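Local structure of protein phosphatase 2C (Toxoplasma gondii, 3D8K) at residues S20-T26 with V38-G44; G164-V170 with T255-P261. The protein probably removes phosphate from phosphoserine and phosphothreonine residues of proteins as a metal-dependent phosphatase of the PP2C family. One frame throughout, in Å; residues are numbered along the deposited sequence.

Contact 1 of 2, residues S20-T26 with V38-G44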
ATOM      1  N   SER C  20       9.560   2.968  -1.584  1.00 38.34           N
ATOM      2  CA  SER C  20      10.292   2.681  -2.819  1.00 39.23           C
ATOM      3  C   SER C  20      11.764   3.051  -2.940  1.00 38.84           C
ATOM      4  O   SER C  20      12.407   2.666  -3.912  1.00 39.10           O
ATOM      5  CB  SER C  20       9.564   3.315  -4.007  1.00 41.17           C
ATOM      6  OG  SER C  20      10.333   3.190  -5.190  1.00 42.20           O
ATOM      7  N   ARG C  21      12.311   3.789  -1.985  1.00 38.33           N
ATOM      8  CA  ARG C  21      13.697   4.188  -2.121  1.00 37.06           C
ATOM      9  C   ARG C  21      14.528   4.167  -0.862  1.00 36.43           C
ATOM     10  O   ARG C  21      14.010   4.133   0.248  1.00 36.49           O
ATOM     11  CB  ARG C  21      13.754   5.579  -2.711  1.00 39.35           C
ATOM     12  CG  ARG C  21      12.414   6.112  -3.126  1.00 41.59           C
ATOM     13  CD  ARG C  21      12.381   7.573  -2.793  1.00 45.21           C
ATOM     14  NE  ARG C  21      12.549   7.756  -1.361  1.00 46.32           N
ATOM     15  CZ  ARG C  21      11.680   7.303  -0.467  1.00 48.20           C
ATOM     16  NH1 ARG C  21      10.592   6.658  -0.884  1.00 45.82           N
ATOM     17  NH2 ARG C  21      11.912   7.469   0.832  1.00 48.79           N
ATOM     18  N   ASN C  22      15.838   4.218  -1.065  1.00 34.35           N
ATOM     19  CA  ASN C  22      16.804   4.201   0.015  1.00 32.14           C
ATOM     20  C   ASN C  22      18.178   4.477  -0.577  1.00 31.66           C
ATOM     21  O   ASN C  22      18.339   4.555  -1.787  1.00 31.49           O
ATOM     22  CB  ASN C  22      16.816   2.831   0.694  1.00 30.88           C
ATOM     23  CG  ASN C  22      16.960   1.691  -0.299  1.00 31.83           C
ATOM     24  OD1 ASN C  22      15.963   1.161  -0.802  1.00 31.28           O
ATOM     25  ND2 ASN C  22      18.202   1.318  -0.601  1.00 30.05           N
ATOM     26  N   ARG C  23      19.161   4.637   0.294  1.00 31.12           N
ATOM     27  CA  ARG C  23      20.538   4.869  -0.093  1.00 31.59           C
ATOM     28  C   ARG C  23      21.311   4.623   1.177  1.00 30.76           C
ATOM     29  O   ARG C  23      21.084   5.290   2.170  1.00 31.57           O
ATOM     30  CB  ARG C  23      20.761   6.305  -0.589  1.00 34.20           C
ATOM     31  CG  ARG C  23      19.781   7.337  -0.059  1.00 40.77           C
ATOM     32  CD  ARG C  23      18.614   7.476  -1.023  1.00 46.03           C
ATOM     33  NE  ARG C  23      17.595   8.436  -0.607  1.00 50.03           N
ATOM     34  CZ  ARG C  23      16.862   8.337   0.500  1.00 54.03           C
ATOM     35  NH1 ARG C  23      17.028   7.316   1.338  1.00 55.19           N
ATOM     36  NH2 ARG C  23      15.937   9.253   0.761  1.00 54.84           N
ATOM     37  N   ARG C  24      22.215   3.657   1.169  1.00 30.50           N
ATOM     38  CA  ARG C  24      22.971   3.388   2.373  1.00 31.14           C
ATOM     39  C   ARG C  24      24.459   3.566   2.207  1.00 32.46           C
ATOM     40  O   ARG C  24      25.149   2.681   1.721  1.00 33.59           O
ATOM     41  CB  ARG C  24      22.672   1.981   2.865  1.00 32.76           C
ATOM     42  CG  ARG C  24      21.244   1.835   3.316  1.00 32.57           C
ATOM     43  CD  ARG C  24      20.602   0.627   2.699  1.00 33.83           C
ATOM     44  NE  ARG C  24      19.173   0.643   2.948  1.00 33.12           N
ATOM     45  CZ  ARG C  24      18.647   0.820   4.149  1.00 34.09           C
ATOM     46  NH1 ARG C  24      19.443   0.991   5.195  1.00 34.33           N
ATOM     47  NH2 ARG C  24      17.332   0.830   4.304  1.00 35.04           N
ATOM     48  N   PRO C  25      24.969   4.747   2.560  1.00 34.54           N
ATOM     49  CA  PRO C  25      26.402   4.990   2.440  1.00 34.20           C
ATOM     50  C   PRO C  25      27.155   4.365   3.607  1.00 33.46           C
ATOM     51  O   PRO C  25      26.618   4.232   4.698  1.00 34.39           O
ATOM     52  CB  PRO C  25      26.495   6.523   2.463  1.00 34.26           C
ATOM     53  CG  PRO C  25      25.220   6.954   1.845  1.00 33.16           C
ATOM     54  CD  PRO C  25      24.236   6.028   2.532  1.00 36.33           C
ATOM     55  N   THR C  26      28.390   3.951   3.356  1.00 32.79           N
ATOM     56  CA  THR C  26      29.248   3.414   4.401  1.00 33.15           C
ATOM     57  C   THR C  26      30.396   4.402   4.321  1.00 33.06           C
ATOM     58  O   THR C  26      30.697   4.894   3.244  1.00 33.50           O
ATOM     59  CB  THR C  26      29.752   1.970   4.082  1.00 33.91           C
ATOM     60  OG1 THR C  26      30.629   1.513   5.121  1.00 31.62           O
ATOM     61  CG2 THR C  26      30.498   1.940   2.776  1.00 35.10           C
ATOM     62  N   VAL C  38      26.666   1.679  -0.868  1.00 17.94           N
ATOM     63  CA  VAL C  38      26.611   0.229  -1.027  1.00 18.59           C
ATOM     64  C   VAL C  38      25.393  -0.237  -1.807  1.00 17.58           C
ATOM     65  O   VAL C  38      25.470  -1.203  -2.544  1.00 16.87           O
ATOM     66  CB  VAL C  38      26.587  -0.487   0.326  1.00 19.58           C
ATOM     67  CG1 VAL C  38      27.039  -1.943   0.147  1.00 18.17           C
ATOM     68  CG2 VAL C  38      27.458   0.265   1.320  1.00 18.99           C
ATOM     69  N   GLU C  39      24.278   0.463  -1.646  1.00 18.18           N
ATOM     70  CA  GLU C  39      23.055   0.111  -2.343  1.00 19.26           C
ATOM     71  C   GLU C  39      22.012   1.216  -2.234  1.00 19.42           C
ATOM     72  O   GLU C  39      21.900   1.876  -1.203  1.00 19.84           O
ATOM     73  CB  GLU C  39      22.487  -1.188  -1.762  1.00 21.52           C
ATOM     74  CG  GLU C  39      21.012  -1.417  -2.069  1.00 23.47           C
ATOM     75  CD  GLU C  39      20.768  -2.592  -2.982  1.00 25.28           C
ATOM     76  OE1 GLU C  39      21.180  -2.514  -4.156  1.00 27.89           O
ATOM     77  OE2 GLU C  39      20.163  -3.588  -2.525  1.00 23.09           O
ATOM     78  N   GLY C  40      21.252   1.401  -3.304  1.00 20.27           N
ATOM     79  CA  GLY C  40      20.206   2.406  -3.342  1.00 20.43           C
ATOM     80  C   GLY C  40      19.117   1.927  -4.287  1.00 21.84           C
ATOM     81  O   GLY C  40      19.362   1.018  -5.095  1.00 22.12           O
HETATM   82  N   MSE C  41      17.930   2.523  -4.200  1.00 20.91           N
HETATM   83  CA  MSE C  41      16.810   2.144  -5.056  1.00 22.62           C
HETATM   84  C   MSE C  41      16.041   3.374  -5.555  1.00 22.13           C
HETATM   85  O   MSE C  41      15.337   4.031  -4.791  1.00 22.44           O
HETATM   86  CB  MSE C  41      15.867   1.225  -4.281  1.00 25.68           C
HETATM   87  CG  MSE C  41      14.689   0.708  -5.080  1.00 30.12           C
HETATM   88 SE   MSE C  41      13.491  -0.337  -3.895  1.00 37.67          SE
HETATM   89  CE  MSE C  41      11.964  -0.515  -5.163  1.00 31.13           C
ATOM     90  N   LEU C  42      16.192   3.696  -6.831  1.00 20.67           N
ATOM     91  CA  LEU C  42      15.495   4.842  -7.410  1.00 20.89           C
ATOM     92  C   LEU C  42      14.016   4.523  -7.351  1.00 22.90           C
ATOM     93  O   LEU C  42      13.622   3.389  -7.654  1.00 24.62           O
ATOM     94  CB  LEU C  42      15.887   5.023  -8.874  1.00 19.50           C
ATOM     95  CG  LEU C  42      17.368   5.085  -9.228  1.00 19.98           C
ATOM     96  CD1 LEU C  42      17.521   5.065 -10.755  1.00 16.22           C
ATOM     97  CD2 LEU C  42      17.992   6.331  -8.590  1.00 18.51           C
ATOM     98  N   ARG C  43      13.184   5.494  -6.985  1.00 22.51           N
ATOM     99  CA  ARG C  43      11.764   5.197  -6.919  1.00 23.50           C
ATOM    100  C   ARG C  43      11.213   4.915  -8.298  1.00 24.26           C
ATOM    101  O   ARG C  43      11.728   5.407  -9.304  1.00 25.42           O
ATOM    102  CB  ARG C  43      10.980   6.324  -6.237  1.00 24.27           C
ATOM    103  CG  ARG C  43      10.950   7.657  -6.940  1.00 27.68           C
ATOM    104  CD  ARG C  43      10.321   8.711  -6.026  1.00 28.46           C
ATOM    105  NE  ARG C  43      11.252   9.214  -5.011  1.00 30.88           N
ATOM    106  CZ  ARG C  43      10.886   9.807  -3.872  1.00 32.83           C
ATOM    107  NH1 ARG C  43       9.602   9.972  -3.577  1.00 33.82           N
ATOM    108  NH2 ARG C  43      11.809  10.258  -3.033  1.00 32.88           N
ATOM    109  N   GLY C  44      10.176   4.089  -8.336  1.00 25.49           N
ATOM    110  CA  GLY C  44       9.555   3.725  -9.593  1.00 26.16           C
ATOM    111  C   GLY C  44      10.461   2.841 -10.419  1.00 27.36           C
ATOM    112  O   GLY C  44      10.323   2.789 -11.636  1.00 27.70           O
TER
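This contact is the open end of a β hairpin, strands 22-26 and 35-41, which forms one margin of the six-stranded antiparallel sheet in the PP2C β-sandwich. The short strand segments run at 166° with their axes 4.6 Å apart at the closest point. Three backbone hydrogen bonds hold them: Val38 N to Arg24 O (3.2 Å), Arg24 N to Glu39 O (3.0 Å) and Met41 N to Asn22 O (3.2 Å). Between the last two bonds sits the non-hydrogen-bonded pair Arg23 and Gly40, whose CA atoms come to 4.1 Å. A β-carbon at Gly40 would crowd Asn22 O, so the bare backbone suits so close an approach. Toward the connecting loop, Thr26 CG2 packs on Val38 CG2 at 3.8 Å. On the face that carries Asn22, the side chains of Asn22 and Arg24 touch helix 10-18, while Gly40 bonds through its backbone to Val50 of strand 48-55, the next strand inward. Toward the open end the regular pairing gives way. Ser20 O lies 3.2 Å from SE of selenomethionine Met41. Arg21 NH1 hydrogen-bonds Thr19 OG1, while Arg21 NE lies 3.1 Å from Arg43 NH2, an unfavourable approach of like charges. One more hydrogen bond uses a side-chain acceptor: Gly44 N donates to Ser20 OG at 3.3 Å.

Contact 2 of 2, residues G164-V170 with T255-P261; sequences GIYTIHV and TTFFAYP
Build two extended strands, 165-170 and 255-259, antiparallel at 159° with axes 4.5 Å apart at their closest; they are adjacent members of the six-stranded sheet of the PP2C β-sandwich. Hydrogen-bonded pairs Tyr166-Ala259, Ile168-Phe257 and Val170-Thr255 alternate with non-hydrogen-bonded Thr167-Phe258 and His169-Thr256. Tyr166, Ile168 and Thr255 lose most surface here, and all three point to the face shared with Val170, Phe257 and Ala259. Tyr166 N to Ala259 O is 2.7 Å, with Ala259 N to Tyr166 O at 2.8 Å; Tyr166, with chi1 m, brings its CE2 to 4.0 Å from Pro261 CG, and Tyr166 OH bonds Pro324 O. Ile168 N to Phe257 O is 2.6 Å, Phe257 N to Ile168 O 2.9 Å, and Ile168, in mt, sets CD1 4.1 Å from Ala259 CB. Thr255 N and O bond Val170 O and N, both at 2.9 Å, while Thr255 OG1, in p, reaches Leu189 O. On the opposite face Thr256 CG2 makes a CH-pi contact over the His169 ring, 3.9 Å from its centroid. Strand 106-115 flanks 165-170 on the far side from 255-259; beyond 255-259, Thr256 bonds Ile128 of strand 127-129, and helix 139-142 touches Thr255 and Phe257.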
ATOM      1  N   GLY C 164      17.025 -15.447 -17.364  1.00 38.86           N
ATOM      2  CA  GLY C 164      17.366 -14.037 -17.355  1.00 36.53           C
ATOM      3  C   GLY C 164      18.825 -13.646 -17.267  1.00 34.48           C
ATOM      4  O   GLY C 164      19.702 -14.476 -17.053  1.00 34.56           O
ATOM      5  N   ILE C 165      19.071 -12.350 -17.437  1.00 32.31           N
ATOM      6  CA  ILE C 165      20.413 -11.782 -17.381  1.00 28.98           C
ATOM      7  C   ILE C 165      20.366 -10.489 -16.599  1.00 26.78           C
ATOM      8  O   ILE C 165      19.293  -9.956 -16.325  1.00 27.87           O
ATOM      9  CB  ILE C 165      20.958 -11.451 -18.783  1.00 28.79           C
ATOM     10  CG1 ILE C 165      20.036 -10.447 -19.478  1.00 27.97           C
ATOM     11  CG2 ILE C 165      21.088 -12.720 -19.605  1.00 30.20           C
ATOM     12  CD1 ILE C 165      20.514 -10.035 -20.854  1.00 27.26           C
ATOM     13  N   TYR C 166      21.538  -9.983 -16.244  1.00 24.47           N
ATOM     14  CA  TYR C 166      21.638  -8.736 -15.507  1.00 21.30           C
ATOM     15  C   TYR C 166      22.294  -7.679 -16.388  1.00 20.87           C
ATOM     16  O   TYR C 166      23.396  -7.884 -16.899  1.00 21.76           O
ATOM     17  CB  TYR C 166      22.465  -8.944 -14.242  1.00 19.32           C
ATOM     18  CG  TYR C 166      21.752  -9.725 -13.165  1.00 19.78           C
ATOM     19  CD1 TYR C 166      20.957  -9.078 -12.219  1.00 18.60           C
ATOM     20  CD2 TYR C 166      21.894 -11.108 -13.067  1.00 18.87           C
ATOM     21  CE1 TYR C 166      20.333  -9.789 -11.197  1.00 17.83           C
ATOM     22  CE2 TYR C 166      21.272 -11.826 -12.051  1.00 17.48           C
ATOM     23  CZ  TYR C 166      20.499 -11.162 -11.117  1.00 17.85           C
ATOM     24  OH  TYR C 166      19.915 -11.864 -10.085  1.00 18.47           O
ATOM     25  N   THR C 167      21.605  -6.559 -16.588  1.00 18.36           N
ATOM     26  CA  THR C 167      22.168  -5.482 -17.387  1.00 17.09           C
ATOM     27  C   THR C 167      22.955  -4.549 -16.489  1.00 16.04           C
ATOM     28  O   THR C 167      22.441  -4.052 -15.494  1.00 16.88           O
ATOM     29  CB  THR C 167      21.093  -4.675 -18.095  1.00 16.30           C
ATOM     30  OG1 THR C 167      20.560  -5.447 -19.173  1.00 19.41           O
ATOM     31  CG2 THR C 167      21.671  -3.407 -18.654  1.00 16.68           C
ATOM     32  N   ILE C 168      24.208  -4.320 -16.841  1.00 14.43           N
ATOM     33  CA  ILE C 168      25.046  -3.448 -16.054  1.00 15.72           C
ATOM     34  C   ILE C 168      25.451  -2.184 -16.778  1.00 16.08           C
ATOM     35  O   ILE C 168      25.919  -2.214 -17.910  1.00 15.12           O
ATOM     36  CB  ILE C 168      26.321  -4.155 -15.623  1.00 17.54           C
ATOM     37  CG1 ILE C 168      25.976  -5.318 -14.691  1.00 18.70           C
ATOM     38  CG2 ILE C 168      27.259  -3.161 -14.956  1.00 15.72           C
ATOM     39  CD1 ILE C 168      27.148  -6.244 -14.426  1.00 18.93           C
ATOM     40  N   HIS C 169      25.248  -1.063 -16.101  1.00 17.05           N
ATOM     41  CA  HIS C 169      25.632   0.239 -16.625  1.00 16.23           C
ATOM     42  C   HIS C 169      26.692   0.789 -15.695  1.00 15.88           C
ATOM     43  O   HIS C 169      26.494   0.876 -14.478  1.00 16.82           O
ATOM     44  CB  HIS C 169      24.461   1.214 -16.639  1.00 14.32           C
ATOM     45  CG  HIS C 169      23.566   1.071 -17.821  1.00 15.73           C
ATOM     46  ND1 HIS C 169      22.605   0.086 -17.915  1.00 16.96           N
ATOM     47  CD2 HIS C 169      23.481   1.788 -18.966  1.00 16.00           C
ATOM     48  CE1 HIS C 169      21.967   0.205 -19.063  1.00 16.61           C
ATOM     49  NE2 HIS C 169      22.479   1.230 -19.721  1.00 17.53           N
ATOM     50  N   VAL C 170      27.831   1.144 -16.248  1.00 13.60           N
ATOM     51  CA  VAL C 170      28.844   1.704 -15.401  1.00 13.10           C
ATOM     52  C   VAL C 170      29.124   3.124 -15.836  1.00 13.33           C
ATOM     53  O   VAL C 170      29.399   3.381 -17.000  1.00 12.82           O
ATOM     54  CB  VAL C 170      30.139   0.895 -15.457  1.00 14.47           C
ATOM     55  CG1 VAL C 170      31.184   1.554 -14.548  1.00 15.47           C
ATOM     56  CG2 VAL C 170      29.875  -0.530 -15.025  1.00 13.11           C
ATOM     57  N   THR C 255      29.630   2.783 -19.870  1.00 24.30           N
ATOM     58  CA  THR C 255      29.663   1.513 -20.589  1.00 25.03           C
ATOM     59  C   THR C 255      28.488   0.634 -20.176  1.00 25.14           C
ATOM     60  O   THR C 255      27.899   0.843 -19.111  1.00 25.19           O
ATOM     61  CB  THR C 255      30.974   0.746 -20.302  1.00 26.40           C
ATOM     62  OG1 THR C 255      31.151   0.601 -18.884  1.00 28.70           O
ATOM     63  CG2 THR C 255      32.165   1.483 -20.878  1.00 25.62           C
ATOM     64  N   THR C 256      28.142  -0.342 -21.016  1.00 24.08           N
ATOM     65  CA  THR C 256      27.043  -1.255 -20.706  1.00 23.44           C
ATOM     66  C   THR C 256      27.451  -2.695 -21.002  1.00 23.45           C
ATOM     67  O   THR C 256      28.089  -2.964 -22.015  1.00 25.45           O
ATOM     68  CB  THR C 256      25.788  -0.930 -21.524  1.00 23.69           C
ATOM     69  OG1 THR C 256      25.502   0.467 -21.427  1.00 24.49           O
ATOM     70  CG2 THR C 256      24.597  -1.702 -20.991  1.00 23.98           C
ATOM     71  N   PHE C 257      27.091  -3.611 -20.104  1.00 21.61           N
ATOM     72  CA  PHE C 257      27.411  -5.033 -20.233  1.00 19.53           C
ATOM     73  C   PHE C 257      26.269  -5.870 -19.655  1.00 19.65           C
ATOM     74  O   PHE C 257      25.463  -5.380 -18.874  1.00 20.83           O
ATOM     75  CB  PHE C 257      28.649  -5.409 -19.412  1.00 18.40           C
ATOM     76  CG  PHE C 257      29.929  -4.734 -19.833  1.00 18.34           C
ATOM     77  CD1 PHE C 257      30.092  -3.355 -19.708  1.00 16.20           C
ATOM     78  CD2 PHE C 257      31.011  -5.498 -20.281  1.00 16.66           C
ATOM     79  CE1 PHE C 257      31.301  -2.752 -20.014  1.00 14.87           C
ATOM     80  CE2 PHE C 257      32.224  -4.896 -20.586  1.00 14.35           C
ATOM     81  CZ  PHE C 257      32.369  -3.521 -20.452  1.00 14.15           C
ATOM     82  N   PHE C 258      26.204  -7.141 -20.029  1.00 18.70           N
ATOM     83  CA  PHE C 258      25.192  -8.020 -19.459  1.00 19.62           C
ATOM     84  C   PHE C 258      25.963  -9.095 -18.714  1.00 17.94           C
ATOM     85  O   PHE C 258      27.106  -9.381 -19.045  1.00 19.46           O
ATOM     86  CB  PHE C 258      24.313  -8.658 -20.529  1.00 20.65           C
ATOM     87  CG  PHE C 258      25.032  -9.621 -21.400  1.00 22.37           C
ATOM     88  CD1 PHE C 258      25.962  -9.179 -22.327  1.00 24.78           C
ATOM     89  CD2 PHE C 258      24.793 -10.979 -21.286  1.00 24.94           C
ATOM     90  CE1 PHE C 258      26.648 -10.077 -23.129  1.00 26.65           C
ATOM     91  CE2 PHE C 258      25.474 -11.893 -22.082  1.00 27.00           C
ATOM     92  CZ  PHE C 258      26.408 -11.437 -23.011  1.00 27.37           C
ATOM     93  N   ALA C 259      25.345  -9.667 -17.693  1.00 15.45           N
ATOM     94  CA  ALA C 259      25.982 -10.702 -16.903  1.00 14.05           C
ATOM     95  C   ALA C 259      24.966 -11.774 -16.651  1.00 13.81           C
ATOM     96  O   ALA C 259      23.791 -11.491 -16.453  1.00 13.35           O
ATOM     97  CB  ALA C 259      26.453 -10.151 -15.592  1.00 14.59           C
ATOM     98  N   TYR C 260      25.432 -13.013 -16.650  1.00 13.02           N
ATOM     99  CA  TYR C 260      24.564 -14.151 -16.427  1.00 11.71           C
ATOM    100  C   TYR C 260      24.423 -14.348 -14.931  1.00  9.83           C
ATOM    101  O   TYR C 260      25.279 -13.902 -14.172  1.00  9.15           O
ATOM    102  CB  TYR C 260      25.193 -15.392 -17.069  1.00 10.56           C
ATOM    103  CG  TYR C 260      25.238 -15.383 -18.590  1.00 10.15           C
ATOM    104  CD1 TYR C 260      24.066 -15.367 -19.334  1.00 10.83           C
ATOM    105  CD2 TYR C 260      26.456 -15.445 -19.282  1.00 10.03           C
ATOM    106  CE1 TYR C 260      24.092 -15.413 -20.729  1.00 11.46           C
ATOM    107  CE2 TYR C 260      26.498 -15.496 -20.680  1.00  9.72           C
ATOM    108  CZ  TYR C 260      25.306 -15.481 -21.402  1.00 12.42           C
ATOM    109  OH  TYR C 260      25.309 -15.557 -22.797  1.00 11.22           O
ATOM    110  N   PRO C 261      23.322 -14.974 -14.475  1.00  9.77           N
ATOM    111  CA  PRO C 261      23.161 -15.200 -13.034  1.00 10.20           C
ATOM    112  C   PRO C 261      24.328 -16.090 -12.620  1.00 11.22           C
ATOM    113  O   PRO C 261      24.732 -16.980 -13.371  1.00 10.60           O
ATOM    114  CB  PRO C 261      21.824 -15.911 -12.947  1.00  8.90           C
ATOM    115  CG  PRO C 261      21.060 -15.284 -14.034  1.00  7.13           C
ATOM    116  CD  PRO C 261      22.055 -15.229 -15.177  1.00 10.98           C
TER

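From the N terminus, helix 10-18 leads into contact 1, which closes a local loop: just 11 residues separate its segments. The chain then passes through strands 48-55 and 106-115 before contact 2 opens, so the two follow in series and neither nests nor crosses. Contact 2 closes a much longer excursion of 84 residues, during which the chain contributes strands 177-182 and 185-188 to the other sheet and makes helix 198-206 before returning as strand 253-259. Both contacts belong to one six-stranded sheet: contact 1 joins the edge strand 22-26 to 35-41, and contact 2 joins 165-173 to 253-259 at the other margin, with 48-55 and 106-115 lying between. The centres of contacts 1 and 2 are about 19 Å apart, and they do not touch.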